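PDB 1UP7: 6-phospho-beta-glucosidase BglT from Thermotoga maritima, which hydrolyses cellobiose 6'-phosphate to glucose 6-phosphate and glucose, using NAD(+) and a manganese ion as cofactors. Local coordinates for residues R89-G94 against L262-M268; I95-L101 against D401-I406; I174-F178 against V208-V212; G191-F197 against F360-K365; N321-N327 against T347-G353. One frame throughout, in Å; residues are numbered along the deposited sequence.

Contact 1: R89-G94 against L262-M268. With G6P (6-O-phosphono-alpha-D-glucopyranose), chain J.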
# COMPACT_ATOMS: atom_id res chain seq x y z
N ARG A 89 26.18 27.86 11.13
CA ARG A 89 25.03 27.86 12.03
C ARG A 89 24.52 29.30 12.23
O ARG A 89 23.31 29.55 12.20
CB ARG A 89 25.45 27.19 13.34
CG ARG A 89 24.31 26.79 14.23
CD ARG A 89 24.75 26.43 15.61
NE ARG A 89 23.64 26.45 16.54
CZ ARG A 89 23.63 25.78 17.69
NH1 ARG A 89 24.70 25.05 18.04
NH2 ARG A 89 22.57 25.85 18.48
N GLU A 90 25.46 30.24 12.38
CA GLU A 90 25.13 31.66 12.59
C GLU A 90 24.32 32.21 11.41
O GLU A 90 23.29 32.87 11.60
CB GLU A 90 26.41 32.47 12.77
CG GLU A 90 26.17 33.81 13.43
CD GLU A 90 27.40 34.70 13.50
OE1 GLU A 90 28.54 34.16 13.51
OE2 GLU A 90 27.23 35.97 13.57
N ASN A 91 24.78 31.91 10.19
CA ASN A 91 24.05 32.25 8.97
C ASN A 91 22.69 31.56 8.93
O ASN A 91 21.70 32.21 8.59
CB ASN A 91 24.85 31.88 7.70
CG ASN A 91 26.15 32.69 7.52
OD1 ASN A 91 26.23 33.82 7.94
ND2 ASN A 91 27.15 32.08 6.88
N ASP A 92 22.67 30.27 9.28
CA ASP A 92 21.44 29.50 9.35
C ASP A 92 20.35 30.15 10.20
O ASP A 92 19.21 30.22 9.76
CB ASP A 92 21.72 28.07 9.87
CG ASP A 92 22.51 27.21 8.88
OD1 ASP A 92 22.57 27.53 7.66
OD2 ASP A 92 23.11 26.16 9.24
N GLU A 93 20.71 30.58 11.41
CA GLU A 93 19.78 31.16 12.38
C GLU A 93 19.46 32.61 12.06
O GLU A 93 18.32 33.04 12.18
CB GLU A 93 20.36 31.03 13.81
CG GLU A 93 20.78 29.61 14.19
CD GLU A 93 21.57 29.55 15.50
OE1 GLU A 93 22.30 30.51 15.82
OE2 GLU A 93 21.48 28.52 16.21
N GLY A 94 20.48 33.37 11.63
CA GLY A 94 20.37 34.83 11.49
C GLY A 94 19.67 35.35 10.24
O GLY A 94 18.87 36.30 10.31
N LEU A 262 22.00 35.28 19.02
CA LEU A 262 21.93 34.04 18.24
C LEU A 262 22.54 32.87 19.01
O LEU A 262 23.64 33.00 19.55
CB LEU A 262 22.64 34.18 16.89
CG LEU A 262 21.98 35.06 15.80
CD1 LEU A 262 22.96 35.35 14.69
CD2 LEU A 262 20.69 34.46 15.24
N ARG A 263 21.83 31.76 19.09
CA ARG A 263 22.31 30.61 19.82
C ARG A 263 23.75 30.28 19.38
O ARG A 263 24.62 30.01 20.21
CB ARG A 263 21.42 29.42 19.54
CG ARG A 263 21.81 28.18 20.32
CD ARG A 263 21.88 28.35 21.87
NE ARG A 263 22.50 27.16 22.46
CZ ARG A 263 23.05 27.10 23.67
NH1 ARG A 263 23.06 28.17 24.45
NH2 ARG A 263 23.61 25.96 24.09
N ALA A 264 24.00 30.31 18.06
CA ALA A 264 25.32 29.97 17.54
C ALA A 264 26.42 30.82 18.14
O ALA A 264 27.53 30.31 18.37
CB ALA A 264 25.40 30.02 15.98
N ARG A 265 26.14 32.10 18.39
CA ARG A 265 27.13 32.94 19.05
C ARG A 265 27.30 32.61 20.51
O ARG A 265 28.43 32.75 21.01
CB ARG A 265 26.91 34.46 18.85
CG ARG A 265 27.15 34.96 17.44
CD ARG A 265 26.62 36.35 17.19
NE ARG A 265 27.55 37.41 17.61
CZ ARG A 265 28.43 37.97 16.80
NH1 ARG A 265 28.51 37.57 15.53
NH2 ARG A 265 29.24 38.93 17.24
N GLU A 266 26.25 32.16 21.22
CA GLU A 266 26.51 31.80 22.61
C GLU A 266 27.30 30.51 22.65
O GLU A 266 28.22 30.40 23.43
CB GLU A 266 25.30 31.88 23.55
CG GLU A 266 24.00 31.23 23.13
CD GLU A 266 22.86 31.59 24.12
OE1 GLU A 266 22.91 32.71 24.72
OE2 GLU A 266 21.92 30.77 24.32
N VAL A 267 27.02 29.59 21.72
CA VAL A 267 27.76 28.34 21.66
C VAL A 267 29.26 28.59 21.35
O VAL A 267 30.11 27.90 21.89
CB VAL A 267 27.18 27.40 20.64
CG1 VAL A 267 28.12 26.26 20.42
CG2 VAL A 267 25.76 26.92 21.07
N MET A 268 29.59 29.57 20.52
CA MET A 268 31.00 29.91 20.31
C MET A 268 31.68 30.31 21.61
O MET A 268 32.82 29.91 21.83
CB MET A 268 31.24 31.03 19.28
CG MET A 268 30.94 30.68 17.81
SD MET A 268 30.96 32.21 16.81
CE MET A 268 30.34 31.64 15.21
C1 G6P J . 19.05 19.35 21.50
C2 G6P J . 18.79 18.69 20.12
C3 G6P J . 20.09 18.60 19.33
C4 G6P J . 20.60 20.02 19.13
C5 G6P J . 20.91 20.63 20.51
C6 G6P J . 21.37 22.07 20.37
O1 G6P J . 17.87 19.55 22.30
O2 G6P J . 18.22 17.39 20.21
O3 G6P J . 19.95 17.90 18.09
O4 G6P J . 21.71 20.04 18.23
O5 G6P J . 19.74 20.62 21.37
O6 G6P J . 22.29 22.41 21.39
P G6P J . 23.37 23.59 21.17
O1P G6P J . 24.30 23.53 22.36
O2P G6P J . 22.79 24.99 21.08
O3P G6P J . 24.12 23.26 19.90
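Two arginines, one from each helix, bind the phosphate of glucose 6-phosphate. This is the phosphate end of the substrate pocket, where helix 85-94 of the Rossmann-type domain meets the start of helix 263-278 of the C-terminal domain. R89 NH1 donates to G6P O3P (2.6 Å), and R89 NH2 to G6P O2P (2.7 Å). R263 NE reaches the same O2P at 2.6 Å, and R263 NH2 reaches O1P at 3.1 Å. The shared anion lets the two guanidinium groups approach, with R89 NH2 4.2 Å from R263 NE. E93 serves both sides: its OE2 forms a salt bridge with R89 NE (3.0 Å), and its OE1 accepts the backbone A264 N (2.8 Å) in the first turn of the helix. R291 also donates a hydrogen bond to G6P. At the outer edge E90 OE2 bridges to R265 NH1 (2.8 Å). The axes of the two short helix segments run roughly antiparallel (151°). Between them L262 CD2 packs 3.7 Å from E93 CB.

Contact 2: I95-L101 against D401-I406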
# COMPACT_ATOMS: atom_id res chain seq x y z
N ILE A 95 19.94 34.71 9.10
CA ILE A 95 19.43 35.15 7.80
C ILE A 95 17.89 35.15 7.65
O ILE A 95 17.38 36.14 7.12
CB ILE A 95 20.17 34.34 6.64
CG1 ILE A 95 21.56 34.92 6.36
CG2 ILE A 95 19.33 34.25 5.35
CD1 ILE A 95 22.51 33.99 5.52
N PRO A 96 17.17 34.09 8.06
CA PRO A 96 15.70 34.08 7.96
C PRO A 96 15.02 35.16 8.76
O PRO A 96 13.92 35.57 8.39
CB PRO A 96 15.31 32.69 8.50
CG PRO A 96 16.54 31.84 8.39
CD PRO A 96 17.69 32.80 8.57
N LEU A 97 15.68 35.65 9.81
CA LEU A 97 15.06 36.55 10.78
C LEU A 97 14.49 37.82 10.14
O LEU A 97 13.35 38.17 10.38
CB LEU A 97 16.06 36.89 11.87
CG LEU A 97 16.07 36.08 13.17
CD1 LEU A 97 15.32 34.76 13.14
CD2 LEU A 97 17.45 35.94 13.78
N LYS A 98 15.27 38.48 9.28
CA LYS A 98 14.81 39.69 8.59
C LYS A 98 13.54 39.49 7.74
O LYS A 98 12.85 40.46 7.44
CB LYS A 98 15.91 40.30 7.72
CG LYS A 98 16.26 39.48 6.50
CD LYS A 98 17.33 40.14 5.63
CE LYS A 98 18.73 40.09 6.24
NZ LYS A 98 19.24 38.73 6.43
N TYR A 99 13.25 38.26 7.37
CA TYR A 99 12.06 37.93 6.60
C TYR A 99 10.85 37.61 7.45
O TYR A 99 9.80 37.29 6.91
CB TYR A 99 12.34 36.74 5.67
CG TYR A 99 13.48 36.97 4.73
CD1 TYR A 99 13.27 37.55 3.48
CD2 TYR A 99 14.79 36.62 5.09
CE1 TYR A 99 14.34 37.75 2.59
CE2 TYR A 99 15.86 36.83 4.23
CZ TYR A 99 15.63 37.40 2.98
OH TYR A 99 16.70 37.61 2.11
N GLY A 100 10.99 37.69 8.77
CA GLY A 100 9.93 37.31 9.70
C GLY A 100 9.80 35.80 9.84
O GLY A 100 8.74 35.29 10.14
N LEU A 101 10.89 35.09 9.59
CA LEU A 101 10.88 33.63 9.57
C LEU A 101 11.69 33.11 10.74
O LEU A 101 12.66 33.75 11.16
CB LEU A 101 11.52 33.16 8.27
CG LEU A 101 10.66 32.85 7.02
CD1 LEU A 101 9.14 33.20 7.10
CD2 LEU A 101 11.32 33.33 5.71
N ASP A 401 14.60 36.25 -2.76
CA ASP A 401 15.65 36.98 -2.07
C ASP A 401 16.26 36.10 -0.97
O ASP A 401 17.47 36.08 -0.81
CB ASP A 401 15.14 38.30 -1.48
CG ASP A 401 14.87 39.34 -2.54
OD1 ASP A 401 15.49 39.28 -3.62
OD2 ASP A 401 14.06 40.27 -2.39
N LEU A 402 15.41 35.38 -0.25
CA LEU A 402 15.90 34.51 0.83
C LEU A 402 16.88 33.45 0.28
O LEU A 402 18.00 33.27 0.82
CB LEU A 402 14.74 33.83 1.60
CG LEU A 402 15.10 32.76 2.62
CD1 LEU A 402 15.99 33.35 3.70
CD2 LEU A 402 13.83 32.09 3.23
N LEU A 403 16.46 32.75 -0.79
CA LEU A 403 17.32 31.74 -1.41
C LEU A 403 18.66 32.31 -1.86
O LEU A 403 19.69 31.70 -1.65
CB LEU A 403 16.63 31.00 -2.58
CG LEU A 403 17.47 29.85 -3.25
CD1 LEU A 403 17.91 28.70 -2.32
CD2 LEU A 403 16.79 29.25 -4.47
N GLU A 404 18.63 33.51 -2.43
CA GLU A 404 19.84 34.18 -2.89
C GLU A 404 20.78 34.45 -1.75
O GLU A 404 21.97 34.23 -1.89
CB GLU A 404 19.50 35.50 -3.59
CG GLU A 404 19.70 35.45 -5.07
CD GLU A 404 18.40 35.54 -5.85
OE1 GLU A 404 17.92 36.71 -6.10
OE2 GLU A 404 17.89 34.43 -6.21
N GLU A 405 20.25 34.94 -0.63
CA GLU A 405 21.05 35.19 0.56
C GLU A 405 21.70 33.90 1.07
O GLU A 405 22.90 33.87 1.38
CB GLU A 405 20.21 35.79 1.66
CG GLU A 405 20.51 37.25 1.89
CD GLU A 405 20.17 37.68 3.30
OE1 GLU A 405 18.98 37.71 3.62
OE2 GLU A 405 21.09 37.98 4.07
N ILE A 406 20.90 32.84 1.13
CA ILE A 406 21.38 31.55 1.60
C ILE A 406 22.50 31.02 0.68
O ILE A 406 23.54 30.53 1.17
CB ILE A 406 20.24 30.52 1.66
CG1 ILE A 406 19.26 30.81 2.81
CG2 ILE A 406 20.81 29.07 1.72
CD1 ILE A 406 17.92 30.04 2.63
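E405, L402 and Y99 dominate this contact. It joins the loop after helix 85-94 to helix 396-409 near the C terminus. E405 gathers the polar groups. Its OE1 accepts a hydrogen bond from Y99 OH (2.7 Å). K98 NZ forms a salt bridge with the same carboxylate, 3.0 Å from E405 OE1 and 3.1 Å from E405 OE2. L402 sits beneath this polar layer. Its CB lies over the face of the Y99 ring, 4.0 Å from the centroid, as a CH-pi contact. L402 CD1 also meets Y99 CE2 (3.5 Å) and I95 CG2 (3.8 Å), while its CD2 packs against L101 CD2 (3.7 Å). I95 extends the apolar patch to I406, with CG2 4.3 Å from I406 CG1. V109 of helix 109-131 touches P96, L402 and I406, so the apolar side continues onto that helix. The chemistry is layered: a buried leucine holds the loop by apolar packing, and one glutamate pairs with a lysine and a tyrosine toward the surface.

Contact 3: I174-F178 against V208-V212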
# COMPACT_ATOMS: atom_id res chain seq x y z
N ILE A 174 11.42 9.67 32.22
CA ILE A 174 10.43 8.67 32.63
C ILE A 174 11.00 7.68 33.62
O ILE A 174 10.38 7.38 34.67
CB ILE A 174 9.88 7.92 31.40
CG1 ILE A 174 9.05 8.86 30.53
CG2 ILE A 174 9.01 6.74 31.82
CD1 ILE A 174 8.13 9.71 31.32
N ALA A 175 12.18 7.17 33.31
CA ALA A 175 12.84 6.26 34.24
C ALA A 175 13.05 6.88 35.61
O ALA A 175 12.93 6.19 36.64
CB ALA A 175 14.15 5.74 33.66
N GLU A 176 13.37 8.18 35.64
CA GLU A 176 13.53 8.92 36.90
C GLU A 176 12.20 9.07 37.63
O GLU A 176 12.13 8.86 38.84
CB GLU A 176 14.13 10.31 36.62
CG GLU A 176 15.49 10.56 37.28
CD GLU A 176 16.58 10.83 36.26
OE1 GLU A 176 16.37 11.68 35.35
OE2 GLU A 176 17.66 10.19 36.37
N MET A 177 11.16 9.42 36.89
CA MET A 177 9.80 9.59 37.44
C MET A 177 9.35 8.35 38.22
O MET A 177 8.72 8.44 39.27
CB MET A 177 8.81 9.74 36.29
CG MET A 177 8.41 11.15 35.89
SD MET A 177 6.86 11.03 34.96
CE MET A 177 5.73 10.58 36.27
N PHE A 178 9.65 7.18 37.66
CA PHE A 178 9.10 5.91 38.17
C PHE A 178 10.15 5.05 38.87
O PHE A 178 9.86 3.90 39.20
CB PHE A 178 8.44 5.09 37.04
CG PHE A 178 7.20 5.72 36.47
CD1 PHE A 178 5.96 5.51 37.08
CD2 PHE A 178 7.28 6.54 35.35
CE1 PHE A 178 4.81 6.11 36.59
CE2 PHE A 178 6.12 7.15 34.85
CZ PHE A 178 4.88 6.94 35.48
N VAL A 208 1.38 3.82 31.79
CA VAL A 208 1.46 4.94 32.71
C VAL A 208 1.27 6.26 31.98
O VAL A 208 1.56 7.33 32.53
CB VAL A 208 2.81 4.93 33.43
CG1 VAL A 208 2.91 3.72 34.34
CG2 VAL A 208 3.97 4.95 32.40
N THR A 209 0.79 6.16 30.74
CA THR A 209 0.54 7.33 29.89
C THR A 209 -0.20 8.48 30.62
O THR A 209 0.28 9.62 30.60
CB THR A 209 -0.20 6.91 28.60
OG1 THR A 209 0.47 5.80 28.01
CG2 THR A 209 -0.13 8.00 27.52
N GLU A 210 -1.33 8.16 31.26
CA GLU A 210 -2.15 9.13 31.99
C GLU A 210 -1.33 9.84 33.06
O GLU A 210 -1.34 11.07 33.14
CB GLU A 210 -3.38 8.44 32.65
CG GLU A 210 -4.65 8.35 31.79
CD GLU A 210 -4.78 9.49 30.76
OE1 GLU A 210 -5.05 10.67 31.14
OE2 GLU A 210 -4.61 9.21 29.56
N LYS A 211 -0.62 9.04 33.86
CA LYS A 211 0.23 9.52 34.94
C LYS A 211 1.28 10.49 34.43
O LYS A 211 1.59 11.47 35.10
CB LYS A 211 0.93 8.34 35.60
CG LYS A 211 0.16 7.71 36.72
CD LYS A 211 0.78 6.37 37.11
CE LYS A 211 -0.14 5.61 38.04
NZ LYS A 211 -0.11 4.17 37.68
N VAL A 212 1.83 10.20 33.25
CA VAL A 212 2.81 11.06 32.62
C VAL A 212 2.18 12.38 32.21
O VAL A 212 2.76 13.44 32.48
CB VAL A 212 3.55 10.35 31.43
CG1 VAL A 212 4.47 11.30 30.73
CG2 VAL A 212 4.35 9.14 31.92
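I174 opens the contact from the last turns of helix 166-177. Its CB bond points sideways, but the m,m side chain brings CD1 to 3.9 Å from V212 CG2. M177 comes next. Its SD lies 4.4 Å from V212 CG2, and its CE is 4.4 Å from K211 O, so it sits loosely at the margin. F178 ends the segment just past the helix, and it has the largest buried area here. Its CZ meets V208 CB at 3.5 Å. The ring edge faces K211 and V212, with CE1 4.1 Å from K211 CD and CE2 4.0 Å from V212 CG2. K211 meets the ring with its aliphatic chain, and its NZ forms a salt bridge with E206. V208 is the N-cap residue of helix 209-216. V203 of strand 195-203 lies under I174, F178 and V208. This is plain apolar helix-end packing: the last helix of the Rossmann-type domain meets the short helix that follows strands 195-203 and 206-207 of the C-terminal domain.

Contact 4: G191-F197 against F360-K365. With G6P (6-O-phosphono-alpha-D-glucopyranose), chain J.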
# COMPACT_ATOMS: atom_id res chain seq x y z
N GLY A 191 7.63 9.83 14.42
CA GLY A 191 7.66 11.13 13.79
C GLY A 191 8.98 11.24 13.06
O GLY A 191 9.62 10.26 12.67
N LEU A 192 9.37 12.48 12.86
CA LEU A 192 10.64 12.76 12.24
C LEU A 192 11.53 13.27 13.37
O LEU A 192 11.07 13.74 14.40
CB LEU A 192 10.44 13.84 11.19
CG LEU A 192 10.23 13.43 9.72
CD1 LEU A 192 9.63 12.04 9.47
CD2 LEU A 192 9.51 14.51 8.95
N ASN A 193 12.82 13.12 13.18
CA ASN A 193 13.81 13.79 14.02
C ASN A 193 13.46 15.27 14.27
O ASN A 193 13.24 16.02 13.33
CB ASN A 193 15.17 13.64 13.34
CG ASN A 193 16.32 14.14 14.19
OD1 ASN A 193 17.15 14.90 13.70
ND2 ASN A 193 16.40 13.71 15.45
N HIS A 194 13.39 15.68 15.53
CA HIS A 194 12.89 17.01 15.89
C HIS A 194 11.45 17.30 15.54
O HIS A 194 11.07 18.47 15.49
CB HIS A 194 13.77 18.11 15.26
CG HIS A 194 15.18 18.02 15.72
ND1 HIS A 194 16.25 17.98 14.85
CD2 HIS A 194 15.69 17.86 16.96
CE1 HIS A 194 17.36 17.86 15.54
NE2 HIS A 194 17.05 17.77 16.82
N LEU A 195 10.66 16.24 15.34
CA LEU A 195 9.28 16.36 14.92
C LEU A 195 8.59 15.04 15.27
O LEU A 195 8.09 14.31 14.41
CB LEU A 195 9.23 16.63 13.43
CG LEU A 195 7.95 17.23 12.88
CD1 LEU A 195 7.93 18.73 13.02
CD2 LEU A 195 7.75 16.82 11.45
N SER A 196 8.63 14.72 16.55
CA SER A 196 8.25 13.41 17.03
C SER A 196 7.21 13.54 18.13
O SER A 196 7.06 14.61 18.74
CB SER A 196 9.50 12.67 17.53
OG SER A 196 10.08 13.34 18.65
N PHE A 197 6.51 12.42 18.36
CA PHE A 197 5.31 12.39 19.16
C PHE A 197 5.32 11.12 19.99
O PHE A 197 5.73 10.06 19.51
CB PHE A 197 4.08 12.48 18.25
CG PHE A 197 4.09 13.68 17.34
CD1 PHE A 197 4.79 13.64 16.11
CD2 PHE A 197 3.45 14.86 17.72
CE1 PHE A 197 4.84 14.74 15.28
CE2 PHE A 197 3.47 15.96 16.89
CZ PHE A 197 4.16 15.91 15.67
N PHE A 360 1.99 17.00 10.38
CA PHE A 360 3.38 17.49 10.35
C PHE A 360 4.34 16.55 9.62
O PHE A 360 5.11 17.01 8.81
CB PHE A 360 3.92 17.78 11.76
CG PHE A 360 3.14 18.84 12.49
CD1 PHE A 360 3.36 20.19 12.21
CD2 PHE A 360 2.20 18.49 13.44
CE1 PHE A 360 2.63 21.17 12.88
CE2 PHE A 360 1.48 19.46 14.12
CZ PHE A 360 1.69 20.80 13.83
N ILE A 361 4.27 15.25 9.90
CA ILE A 361 5.23 14.33 9.33
C ILE A 361 5.19 14.33 7.79
O ILE A 361 6.26 14.39 7.14
CB ILE A 361 5.01 12.89 9.86
CG1 ILE A 361 5.19 12.83 11.41
CG2 ILE A 361 5.89 11.89 9.10
CD1 ILE A 361 4.69 11.51 12.02
N HIS A 362 3.98 14.27 7.21
CA HIS A 362 3.84 14.26 5.76
C HIS A 362 4.44 15.56 5.18
O HIS A 362 5.24 15.52 4.26
CB HIS A 362 2.35 14.17 5.36
CG HIS A 362 1.78 12.79 5.39
ND1 HIS A 362 2.32 11.74 4.68
CD2 HIS A 362 0.66 12.31 5.99
CE1 HIS A 362 1.58 10.66 4.86
NE2 HIS A 362 0.56 10.98 5.63
N ALA A 363 4.05 16.72 5.72
CA ALA A 363 4.47 18.00 5.13
C ALA A 363 6.00 18.16 5.16
O ALA A 363 6.64 18.55 4.17
CB ALA A 363 3.77 19.23 5.86
N VAL A 364 6.59 17.83 6.29
CA VAL A 364 8.02 17.95 6.39
C VAL A 364 8.74 16.88 5.57
O VAL A 364 9.79 17.16 4.97
CB VAL A 364 8.46 17.96 7.86
CG1 VAL A 364 9.98 17.92 7.98
CG2 VAL A 364 7.88 19.24 8.53
N LYS A 365 8.18 15.67 5.50
CA LYS A 365 8.79 14.65 4.65
C LYS A 365 8.81 15.08 3.16
O LYS A 365 9.81 14.83 2.43
CB LYS A 365 8.13 13.28 4.85
CG LYS A 365 8.65 12.14 3.96
CD LYS A 365 10.14 11.73 4.22
CE LYS A 365 10.36 11.32 5.69
NZ LYS A 365 11.79 11.30 6.16
C1 G6P J . 19.05 19.35 21.50
C2 G6P J . 18.79 18.69 20.12
C3 G6P J . 20.09 18.60 19.33
C4 G6P J . 20.60 20.02 19.13
C5 G6P J . 20.91 20.63 20.51
C6 G6P J . 21.37 22.07 20.37
O1 G6P J . 17.87 19.55 22.30
O2 G6P J . 18.22 17.39 20.21
O3 G6P J . 19.95 17.90 18.09
O4 G6P J . 21.71 20.04 18.23
O5 G6P J . 19.74 20.62 21.37
O6 G6P J . 22.29 22.41 21.39
P G6P J . 23.37 23.59 21.17
O1P G6P J . 24.30 23.53 22.36
O2P G6P J . 22.79 24.99 21.08
O3P G6P J . 24.12 23.26 19.90
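This is a buried, apolar strand-on-helix contact in the C-terminal domain. A beta hairpin, made by strands 185-190 and 195-203, rests its tip on helix 355-376. The type II turn L192-L195 is closed by two backbone bonds, L192 N to L195 O and L195 N to L192 O, both 2.7 Å. The axes of strand 195-197 and helix 360-365 run nearly antiparallel (160°). L192 has the largest buried area: its CD2 is 3.6 Å from V364 CG1, and its CD1 is 3.8 Å from I361 CG2. L195 CD2 fits between F360 CB (4.0 Å) and V364 CG2 (3.8 Å). F197 CZ meets F360 CD2 at 3.9 Å. G191 CA lies 3.5 Å from I361 CD1; a side chain at G191 would collide with L195 O. On the far side of the helix, H362 stacks on H362 of the second subunit, so the helix also forms part of a subunit interface. The turn faces the active site as well. H194, at its third position with positive phi (63°), is a manganese ligand of the enzyme. Its NE2 is hydrogen-bonded to O3 of glucose 6-phosphate at 3.2 Å.

Contact 5: N321-N327 against T347-G353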
# COMPACT_ATOMS: atom_id res chain seq x y z
N ASN A 321 10.52 3.44 7.93
CA ASN A 321 9.30 3.04 8.61
C ASN A 321 9.13 1.52 8.61
O ASN A 321 9.00 0.90 9.68
CB ASN A 321 8.14 3.76 7.93
CG ASN A 321 6.76 3.44 8.53
OD1 ASN A 321 6.62 3.02 9.69
ND2 ASN A 321 5.71 3.69 7.72
N ASN A 322 9.14 0.92 7.41
CA ASN A 322 8.86 -0.50 7.22
C ASN A 322 7.73 -1.06 8.09
O ASN A 322 7.92 -2.09 8.76
CB ASN A 322 10.14 -1.32 7.46
CG ASN A 322 11.22 -1.11 6.39
OD1 ASN A 322 12.36 -1.46 6.61
ND2 ASN A 322 10.87 -0.57 5.24
N GLY A 323 6.57 -0.41 8.12
CA GLY A 323 5.44 -0.98 8.85
C GLY A 323 5.36 -0.68 10.34
O GLY A 323 4.45 -1.13 11.03
N SER A 324 6.29 0.12 10.85
CA SER A 324 6.24 0.57 12.24
C SER A 324 4.96 1.35 12.48
O SER A 324 4.26 1.14 13.47
CB SER A 324 7.45 1.43 12.55
OG SER A 324 7.32 2.08 13.79
N ILE A 325 4.69 2.27 11.57
CA ILE A 325 3.46 3.04 11.56
C ILE A 325 2.72 2.66 10.30
O ILE A 325 3.19 2.96 9.18
CB ILE A 325 3.75 4.59 11.62
CG1 ILE A 325 4.43 4.95 12.95
CG2 ILE A 325 2.45 5.39 11.38
CD1 ILE A 325 3.43 4.99 14.16
N GLU A 326 1.59 1.99 10.49
CA GLU A 326 0.94 1.35 9.36
C GLU A 326 0.31 2.35 8.38
O GLU A 326 0.16 2.02 7.21
CB GLU A 326 -0.05 0.28 9.81
CG GLU A 326 -1.33 0.81 10.40
CD GLU A 326 -2.24 -0.31 10.93
OE1 GLU A 326 -1.78 -1.14 11.77
OE2 GLU A 326 -3.42 -0.34 10.52
N ASN A 327 -0.06 3.54 8.84
CA ASN A 327 -0.70 4.51 7.96
C ASN A 327 0.28 5.57 7.46
O ASN A 327 -0.08 6.70 7.18
CB ASN A 327 -1.95 5.13 8.59
CG ASN A 327 -1.67 5.85 9.91
OD1 ASN A 327 -0.66 5.59 10.57
ND2 ASN A 327 -2.56 6.76 10.29
N THR A 347 12.61 -2.80 12.73
CA THR A 347 11.44 -2.03 13.04
C THR A 347 10.33 -2.87 13.72
O THR A 347 10.12 -4.04 13.39
CB THR A 347 11.07 -1.41 11.68
OG1 THR A 347 11.58 -0.06 11.64
CG2 THR A 347 9.65 -1.30 11.50
N LEU A 348 9.67 -2.28 14.70
CA LEU A 348 8.60 -2.90 15.50
C LEU A 348 7.25 -2.32 15.13
O LEU A 348 7.09 -1.12 15.06
CB LEU A 348 8.82 -2.62 16.99
CG LEU A 348 9.33 -3.72 17.92
CD1 LEU A 348 10.27 -4.63 17.20
CD2 LEU A 348 10.03 -3.12 19.11
N SER A 349 6.27 -3.18 14.93
CA SER A 349 4.89 -2.75 14.80
C SER A 349 4.41 -1.81 15.94
O SER A 349 4.60 -2.12 17.12
CB SER A 349 3.99 -3.97 14.77
OG SER A 349 2.79 -3.58 14.15
N GLN A 350 3.81 -0.68 15.58
CA GLN A 350 3.23 0.23 16.58
C GLN A 350 1.75 0.59 16.33
O GLN A 350 1.15 1.29 17.15
CB GLN A 350 4.02 1.54 16.70
CG GLN A 350 5.52 1.41 16.86
CD GLN A 350 6.14 2.70 17.36
OE1 GLN A 350 6.22 2.92 18.57
NE2 GLN A 350 6.57 3.58 16.44
N GLY A 351 1.19 0.14 15.21
CA GLY A 351 -0.20 0.45 14.89
C GLY A 351 -0.27 1.76 14.11
O GLY A 351 0.66 2.08 13.39
N LYS A 352 -1.34 2.52 14.29
CA LYS A 352 -1.62 3.69 13.48
C LYS A 352 -1.08 4.94 14.14
O LYS A 352 -1.09 5.05 15.37
CB LYS A 352 -3.14 3.86 13.30
CG LYS A 352 -3.84 2.78 12.45
CD LYS A 352 -5.39 2.85 12.63
CE LYS A 352 -6.11 2.06 11.51
NZ LYS A 352 -7.15 1.09 12.00
N GLY A 353 -0.61 5.88 13.32
CA GLY A 353 -0.24 7.20 13.79
C GLY A 353 -1.44 8.15 13.81
O GLY A 353 -2.36 8.05 12.98
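Side chains do much of the bonding between these two loops. N321 shapes the first. With chi1 at 180° (t) it folds back along its own loop, so OD1 accepts I325 N (2.8 Å) and ND2 donates to I325 O (3.0 Å). This braces the type I' turn N321-S324, in which N322 and G323 have positive phi. N327 takes the p rotamer, which turns its amide onto the backbone of G353. There G353 N donates to N327 OD1 (2.8 Å) and N327 ND2 donates to G353 O (3.0 Å), as the opposite residue does in a hydrogen-bonded antiparallel pair. S324 is in the t rotamer, and its OG accepts Q350 NE2 (3.1 Å). The m,t side chain of Q350 also gives NE2 a bond to the backbone of Y189. Two backbone bonds add to these: Q350 N to S324 O (2.8 Å) and E326 N to G351 O (3.0 Å). T347, with chi1 at -99°, between the wells, pushes CG2 against the turn, a tight 2.9 Å from N321 O and 3.7 Å from S324 CB. T347 and S349 make backbone hydrogen bonds to the third subunit. The first loop links strands 313-320 and 333-341, and the second leads from strand 344-347 into helix 355-376. Strand 185-190 lies against I325 and Q350.

How the contacts relate
From the N terminus, residues 89-94 and 95-101 follow each other directly, and contacts 1 and 2 touch through L262 and L97. Contact 1 closes a loop of 167 residues. Contact 2 closes the longest, 299 residues, and crosses contact 1. Contact 3 closes a short loop of 29 residues and lies within both. Contact 4 opens inside contact 3 and closes after contact 1, so it crosses both. Contact 5 lies wholly within contact 4. Contacts 1 and 3 join the Rossmann-type domain to the C-terminal domain. Contact 2 ties helix 396-409 to the loop after helix 85-94. Contact 4 joins a hairpin tip to helix 355-376, and contact 5 joins two loops beside strands 313-320 and 344-347.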